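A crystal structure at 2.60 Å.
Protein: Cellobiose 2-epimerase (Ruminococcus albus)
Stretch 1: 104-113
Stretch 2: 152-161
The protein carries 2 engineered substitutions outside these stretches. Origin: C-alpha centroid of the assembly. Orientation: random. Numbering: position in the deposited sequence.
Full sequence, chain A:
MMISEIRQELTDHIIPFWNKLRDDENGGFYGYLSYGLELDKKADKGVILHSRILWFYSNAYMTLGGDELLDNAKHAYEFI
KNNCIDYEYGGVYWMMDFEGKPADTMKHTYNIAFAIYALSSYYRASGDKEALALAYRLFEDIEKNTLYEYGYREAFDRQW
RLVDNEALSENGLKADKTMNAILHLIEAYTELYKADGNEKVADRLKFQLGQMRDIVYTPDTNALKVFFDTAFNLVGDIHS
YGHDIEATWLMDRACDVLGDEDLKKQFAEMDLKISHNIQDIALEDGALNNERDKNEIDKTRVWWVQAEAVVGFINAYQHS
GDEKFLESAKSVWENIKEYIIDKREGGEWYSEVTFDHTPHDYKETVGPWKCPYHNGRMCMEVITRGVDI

Stretch 1, residues 104-113: DTMKHTYNIA
Stretch 2 (152-161) YREAFDRQWR

The two stretches meet as a short antiparallel pair of strands, Lys107-His108 against Ala155-Phe156. Lys107 and Phe156 form the hydrogen-bonded pair (CA-CA 5.0 Å): Lys107 N donates to Phe156 O at 2.7 Å and Phe156 N to Lys107 O at 2.8 Å. His108 and Ala155 form the non-hydrogen-bonded pair (CA-CA 4.8 Å). At Thr109 (phi/psi -42/-46) stretch 1 turns into a helix, yet Thr109 N still reaches Glu154 O at 3.1 Å. The m rotamer of Thr109 (chi1 -62°) sets OG1 2.6 Å from Arg153 O, to which it donates.

His108 occupies the N-cap. Its chi1 of -147° lies between wells and, with chi2 -62°, brings ND1 within 3.4 Å of Tyr110 N, from which it accepts a weak capping bond. Glu154 O and Ala155 CA lie over one face of the imidazole; ND1 is 3.0 Å from Glu154 O, but the angle is too poor for a hydrogen bond.

Lys107 shares its sheet face with Phe156. Its m, m, t, p chain (chi1 to chi4 -57°, -69°, 174°, 74°) runs over the Trp160 indole: CG sits 4.1 Å from the centroid of the six-membered ring, 13° off its normal, a CH-pi contact. The final turn places NZ 3.1 Å from Arg158 O, giving the ammonium a carbonyl acceptor. Trp160 (chi1 -58°, chi2 115°) also presents its edge to Ile112, with CH2 3.8 Å from CD1; Ile112 is m, t.

A type I turn, Asp157 to Trp160, closes with Trp160 N to Asp157 O at 2.8 Å. Asp157, in p (chi1 66°), points away from stretch 1; its OD2 forms a salt bridge with Arg161 NE at 2.8 Å. Thr105, also p (51°), holds OG1 2.8 Å from a water that accepts from Arg158 N at 2.8 Å, bridging the stretches.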

# COMPACT_ATOMS: atom_id res chain seq x y z
N ASP A 104 1.02 -11.92 -17.71
CA ASP A 104 1.08 -10.55 -18.21
C ASP A 104 2.45 -9.98 -17.85
O ASP A 104 2.77 -9.81 -16.67
CB ASP A 104 -0.01 -9.69 -17.58
CG ASP A 104 -0.09 -8.29 -18.19
OD1 ASP A 104 0.90 -7.82 -18.80
OD2 ASP A 104 -1.16 -7.64 -18.06
N THR A 105 3.24 -9.66 -18.87
CA THR A 105 4.64 -9.28 -18.67
C THR A 105 4.89 -7.78 -18.69
O THR A 105 6.03 -7.35 -18.70
CB THR A 105 5.54 -9.93 -19.72
OG1 THR A 105 5.00 -9.68 -21.02
CG2 THR A 105 5.62 -11.44 -19.48
N MET A 106 3.80 -7.01 -18.69
CA MET A 106 3.83 -5.55 -18.59
C MET A 106 4.63 -5.09 -17.36
O MET A 106 4.49 -5.66 -16.26
CB MET A 106 2.38 -5.04 -18.53
CG MET A 106 2.18 -3.57 -18.18
SD MET A 106 1.80 -3.29 -16.44
CE MET A 106 0.01 -3.11 -16.46
N LYS A 107 5.47 -4.08 -17.53
CA LYS A 107 6.26 -3.55 -16.42
C LYS A 107 5.62 -2.29 -15.88
O LYS A 107 5.27 -1.39 -16.63
CB LYS A 107 7.69 -3.23 -16.87
CG LYS A 107 8.45 -4.40 -17.47
CD LYS A 107 8.77 -5.45 -16.42
CE LYS A 107 9.41 -6.71 -17.03
NZ LYS A 107 10.82 -6.49 -17.45
N HIS A 108 5.46 -2.23 -14.56
CA HIS A 108 4.85 -1.07 -13.93
C HIS A 108 5.66 -0.57 -12.74
O HIS A 108 5.88 -1.28 -11.75
CB HIS A 108 3.41 -1.38 -13.51
CG HIS A 108 2.50 -0.19 -13.59
ND1 HIS A 108 2.70 0.96 -12.84
CD2 HIS A 108 1.40 0.04 -14.35
CE1 HIS A 108 1.76 1.84 -13.13
NE2 HIS A 108 0.95 1.31 -14.04
N THR A 109 6.11 0.68 -12.85
CA THR A 109 6.85 1.32 -11.78
C THR A 109 6.25 1.04 -10.40
O THR A 109 6.95 0.73 -9.43
CB THR A 109 6.87 2.83 -12.01
OG1 THR A 109 7.54 3.07 -13.25
CG2 THR A 109 7.61 3.55 -10.91
N TYR A 110 4.93 1.15 -10.31
CA TYR A 110 4.21 0.95 -9.06
C TYR A 110 4.37 -0.48 -8.53
O TYR A 110 4.58 -0.69 -7.33
CB TYR A 110 2.75 1.29 -9.36
CG TYR A 110 1.78 1.02 -8.27
CD1 TYR A 110 1.43 2.03 -7.39
CD2 TYR A 110 1.16 -0.22 -8.15
CE1 TYR A 110 0.50 1.80 -6.39
CE2 TYR A 110 0.23 -0.46 -7.15
CZ TYR A 110 -0.10 0.56 -6.27
OH TYR A 110 -1.03 0.36 -5.27
N ASN A 111 4.28 -1.45 -9.43
CA ASN A 111 4.44 -2.85 -9.09
C ASN A 111 5.86 -3.14 -8.65
O ASN A 111 6.08 -3.76 -7.61
CB ASN A 111 4.04 -3.73 -10.27
CG ASN A 111 4.00 -5.22 -9.93
OD1 ASN A 111 3.73 -5.60 -8.79
ND2 ASN A 111 4.25 -6.06 -10.93
N ILE A 112 6.84 -2.68 -9.44
CA ILE A 112 8.26 -2.85 -9.08
C ILE A 112 8.64 -2.20 -7.74
O ILE A 112 9.46 -2.75 -6.99
CB ILE A 112 9.21 -2.30 -10.16
CG1 ILE A 112 8.89 -2.93 -11.52
CG2 ILE A 112 10.65 -2.56 -9.74
CD1 ILE A 112 9.29 -2.07 -12.72
N ALA A 113 8.08 -1.04 -7.44
CA ALA A 113 8.34 -0.38 -6.17
C ALA A 113 7.92 -1.31 -5.04
O ALA A 113 8.60 -1.41 -4.02
CB ALA A 113 7.60 0.95 -6.08
N TYR A 152 9.35 10.05 -13.01
CA TYR A 152 9.13 8.66 -13.36
C TYR A 152 7.94 8.48 -14.31
O TYR A 152 6.90 9.12 -14.13
CB TYR A 152 8.90 7.83 -12.09
CG TYR A 152 10.09 7.82 -11.16
CD1 TYR A 152 11.11 6.89 -11.31
CD2 TYR A 152 10.21 8.76 -10.14
CE1 TYR A 152 12.22 6.88 -10.48
CE2 TYR A 152 11.32 8.76 -9.29
CZ TYR A 152 12.32 7.82 -9.47
OH TYR A 152 13.41 7.80 -8.65
N ARG A 153 8.10 7.60 -15.30
CA ARG A 153 6.98 7.12 -16.10
C ARG A 153 6.51 5.77 -15.58
O ARG A 153 7.28 5.05 -14.96
CB ARG A 153 7.38 7.02 -17.57
CG ARG A 153 7.52 8.37 -18.21
CD ARG A 153 7.78 8.24 -19.68
NE ARG A 153 7.93 9.55 -20.30
CZ ARG A 153 8.13 9.74 -21.60
NH1 ARG A 153 8.19 8.69 -22.42
NH2 ARG A 153 8.25 10.97 -22.08
N GLU A 154 5.26 5.41 -15.84
CA GLU A 154 4.62 4.35 -15.06
C GLU A 154 4.34 2.99 -15.72
O GLU A 154 4.41 1.97 -15.04
CB GLU A 154 3.35 4.90 -14.42
CG GLU A 154 3.64 6.20 -13.68
CD GLU A 154 2.59 6.56 -12.67
OE1 GLU A 154 2.78 7.58 -11.96
OE2 GLU A 154 1.57 5.83 -12.58
N ALA A 155 4.05 2.96 -17.01
CA ALA A 155 3.63 1.70 -17.63
C ALA A 155 4.38 1.38 -18.91
O ALA A 155 4.48 2.21 -19.80
CB ALA A 155 2.11 1.71 -17.88
N PHE A 156 4.88 0.15 -18.99
CA PHE A 156 5.69 -0.30 -20.12
C PHE A 156 5.34 -1.74 -20.40
O PHE A 156 4.76 -2.42 -19.55
CB PHE A 156 7.18 -0.22 -19.78
CG PHE A 156 7.57 1.06 -19.14
CD1 PHE A 156 8.02 2.12 -19.91
CD2 PHE A 156 7.47 1.22 -17.76
CE1 PHE A 156 8.37 3.33 -19.31
CE2 PHE A 156 7.80 2.42 -17.17
CZ PHE A 156 8.26 3.47 -17.94
N ASP A 157 5.70 -2.20 -21.60
CA ASP A 157 5.69 -3.63 -21.88
C ASP A 157 6.97 -4.25 -21.34
O ASP A 157 7.84 -3.54 -20.83
CB ASP A 157 5.48 -3.94 -23.38
CG ASP A 157 6.64 -3.49 -24.27
OD1 ASP A 157 7.73 -3.13 -23.77
OD2 ASP A 157 6.44 -3.51 -25.50
N ARG A 158 7.07 -5.57 -21.42
CA ARG A 158 8.21 -6.27 -20.85
C ARG A 158 9.54 -5.62 -21.23
O ARG A 158 10.44 -5.49 -20.40
CB ARG A 158 8.22 -7.73 -21.27
CG ARG A 158 9.36 -8.46 -20.64
CD ARG A 158 9.52 -9.82 -21.19
NE ARG A 158 10.63 -10.46 -20.50
CZ ARG A 158 11.23 -11.57 -20.92
NH1 ARG A 158 10.84 -12.16 -22.04
NH2 ARG A 158 12.23 -12.07 -20.21
N GLN A 159 9.62 -5.18 -22.48
CA GLN A 159 10.83 -4.63 -23.07
C GLN A 159 10.96 -3.11 -22.83
O GLN A 159 11.77 -2.46 -23.47
CB GLN A 159 10.86 -4.93 -24.57
CG GLN A 159 10.72 -6.42 -24.91
CD GLN A 159 9.41 -6.78 -25.64
OE1 GLN A 159 9.32 -6.67 -26.88
NE2 GLN A 159 8.39 -7.21 -24.88
N TRP A 160 10.19 -2.56 -21.90
CA TRP A 160 10.32 -1.14 -21.51
C TRP A 160 9.91 -0.13 -22.58
O TRP A 160 10.31 1.03 -22.52
CB TRP A 160 11.74 -0.81 -21.06
CG TRP A 160 12.27 -1.61 -19.90
CD1 TRP A 160 13.31 -2.50 -19.93
CD2 TRP A 160 11.80 -1.60 -18.53
NE1 TRP A 160 13.52 -3.03 -18.68
CE2 TRP A 160 12.61 -2.50 -17.81
CE3 TRP A 160 10.78 -0.92 -17.87
CZ2 TRP A 160 12.44 -2.74 -16.44
CZ3 TRP A 160 10.60 -1.15 -16.52
CH2 TRP A 160 11.43 -2.05 -15.82
N ARG A 161 9.11 -0.56 -23.56
CA ARG A 161 8.49 0.38 -24.48
C ARG A 161 7.19 0.90 -23.87
O ARG A 161 6.38 0.12 -23.35
CB ARG A 161 8.24 -0.27 -25.84
CG ARG A 161 9.51 -0.84 -26.47
CD ARG A 161 9.21 -1.71 -27.70
NE ARG A 161 8.47 -2.92 -27.35
CZ ARG A 161 8.35 -3.98 -28.15
NH1 ARG A 161 8.93 -3.97 -29.35
NH2 ARG A 161 7.65 -5.04 -27.76
O HOH W 1 4.87 -7.16 -22.28